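Side-chain contact in complement factor H (Bos taurus, PDB 6XZ6), which regulates complement as a host plasma protein, and is bound through its fifth domain by the factor H receptor of Trypanosoma brucei: residues T43-T46 against G51-P54. Sequence-based numbering, arbitrary orientation.
Sequences TDAT and GWVP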
ATOM      1  N   THR B  43      16.956  -1.577  23.073  1.00 65.11           N
ATOM      2  CA  THR B  43      16.174  -2.702  22.574  1.00 59.12           C
ATOM      3  C   THR B  43      17.062  -3.960  22.493  1.00 55.88           C
ATOM      4  O   THR B  43      16.816  -4.864  21.699  1.00 49.61           O
ATOM      5  CB  THR B  43      15.440  -2.297  21.288  1.00 72.89           C
ATOM      6  OG1 THR B  43      16.342  -1.619  20.401  1.00 80.00           O
ATOM      7  CG2 THR B  43      14.182  -1.435  21.574  1.00 70.97           C
ATOM      8  N   ASP B  44      18.057  -4.018  23.404  1.00 54.02           N
ATOM      9  CA  ASP B  44      19.067  -5.064  23.571  1.00 52.79           C
ATOM     10  C   ASP B  44      18.837  -5.953  24.777  1.00 52.01           C
ATOM     11  O   ASP B  44      18.314  -5.507  25.798  1.00 53.45           O
ATOM     12  CB  ASP B  44      20.446  -4.414  23.738  1.00 59.98           C
ATOM     13  CG  ASP B  44      21.360  -4.573  22.554  1.00 78.54           C
ATOM     14  OD1 ASP B  44      21.184  -5.562  21.795  1.00 78.83           O
ATOM     15  OD2 ASP B  44      22.264  -3.717  22.383  1.00 88.67           O
ATOM     16  N   ALA B  45      19.279  -7.214  24.663  1.00 44.30           N
ATOM     17  CA  ALA B  45      19.260  -8.229  25.722  1.00 43.17           C
ATOM     18  C   ALA B  45      20.335  -9.269  25.433  1.00 45.85           C
ATOM     19  O   ALA B  45      20.450  -9.738  24.302  1.00 42.14           O
ATOM     20  CB  ALA B  45      17.897  -8.877  25.846  1.00 40.42           C
ATOM     21  N   THR B  46      21.164  -9.564  26.447  1.00 46.64           N
ATOM     22  CA  THR B  46      22.285 -10.504  26.369  1.00 48.70           C
ATOM     23  C   THR B  46      21.982 -11.755  27.197  1.00 52.44           C
ATOM     24  O   THR B  46      21.360 -11.651  28.261  1.00 52.28           O
ATOM     25  CB  THR B  46      23.580  -9.813  26.843  1.00 59.12           C
ATOM     26  OG1 THR B  46      23.686  -8.534  26.227  1.00 62.50           O
ATOM     27  CG2 THR B  46      24.828 -10.612  26.531  1.00 57.64           C
ATOM     28  N   GLY B  51      19.813 -15.357  32.957  1.00 57.13           N
ATOM     29  CA  GLY B  51      18.875 -15.215  31.851  1.00 50.41           C
ATOM     30  C   GLY B  51      19.172 -14.016  30.970  1.00 48.93           C
ATOM     31  O   GLY B  51      20.327 -13.609  30.838  1.00 50.67           O
ATOM     32  N   TRP B  52      18.132 -13.457  30.343  1.00 38.89           N
ATOM     33  CA  TRP B  52      18.245 -12.315  29.442  1.00 34.91           C
ATOM     34  C   TRP B  52      18.390 -11.067  30.250  1.00 46.22           C
ATOM     35  O   TRP B  52      17.570 -10.808  31.137  1.00 47.72           O
ATOM     36  CB  TRP B  52      17.051 -12.248  28.464  1.00 27.29           C
ATOM     37  CG  TRP B  52      17.058 -13.414  27.514  1.00 23.87           C
ATOM     38  CD1 TRP B  52      16.381 -14.585  27.658  1.00 25.81           C
ATOM     39  CD2 TRP B  52      17.942 -13.597  26.400  1.00 22.06           C
ATOM     40  NE1 TRP B  52      16.740 -15.467  26.668  1.00 24.00           N
ATOM     41  CE2 TRP B  52      17.697 -14.884  25.876  1.00 24.92           C
ATOM     42  CE3 TRP B  52      18.896 -12.783  25.771  1.00 23.30           C
ATOM     43  CZ2 TRP B  52      18.368 -15.377  24.743  1.00 23.21           C
ATOM     44  CZ3 TRP B  52      19.580 -13.283  24.670  1.00 24.17           C
ATOM     45  CH2 TRP B  52      19.312 -14.566  24.168  1.00 23.52           C
ATOM     46  N   VAL B  53      19.495 -10.326  30.000  1.00 47.19           N
ATOM     47  CA  VAL B  53      19.845  -9.108  30.742  1.00 50.68           C
ATOM     48  C   VAL B  53      20.162  -7.912  29.815  1.00 53.85           C
ATOM     49  O   VAL B  53      21.119  -7.994  29.048  1.00 53.44           O
ATOM     50  CB  VAL B  53      20.977  -9.373  31.775  1.00 59.29           C
ATOM     51  CG1 VAL B  53      21.473  -8.077  32.406  1.00 63.74           C
ATOM     52  CG2 VAL B  53      20.514 -10.347  32.854  1.00 60.27           C
ATOM     53  N   PRO B  54      19.434  -6.767  29.929  1.00 51.97           N
ATOM     54  CA  PRO B  54      18.249  -6.529  30.780  1.00 51.84           C
ATOM     55  C   PRO B  54      17.033  -7.287  30.253  1.00 52.44           C
ATOM     56  O   PRO B  54      16.994  -7.627  29.066  1.00 50.50           O
ATOM     57  CB  PRO B  54      18.073  -5.005  30.721  1.00 55.30           C
ATOM     58  CG  PRO B  54      18.624  -4.598  29.402  1.00 58.32           C
ATOM     59  CD  PRO B  54      19.738  -5.585  29.089  1.00 54.35           C
TER
HETATM   60  O   HOH W   1      22.390  -6.074  26.917  1.00 33.67           O
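W52 holds CG beside its own backbone N and anti to its carbonyl carbon (chi1 -66°), which sets the indole across the A45-T46 end of the 43-46 segment. Its six-membered ring presents CZ3 to A45 O at 3.7 Å, an edge approach near the ring plane. W52 CE3 lies 4.0 Å from A45 CB. The main chains pair at T46 and V53, an antiparallel hydrogen-bonded pair. V53 N donates to T46 O at 2.9 Å, and T46 N donates to V53 O at 3.0 Å. T46 OG1 sits beside its own backbone N, and one water joins it to V53 O, donating to the latter. V53 O thus accepts two hydrogen bonds. Past this pair, P54 follows a cis peptide bond and lays CD 3.6 Å from D44 O. W52 NE1 bonds to D6 O, and Y22 meets the indole edge-to-face. An alanine in place of W52 would probably leave D6 O without this donor and open a gap between A45, I28 and Y22. The tryptophan shortly before the last cysteine, packed beside the C5-C47 disulfide, is a hallmark of the sushi (SCR) fold.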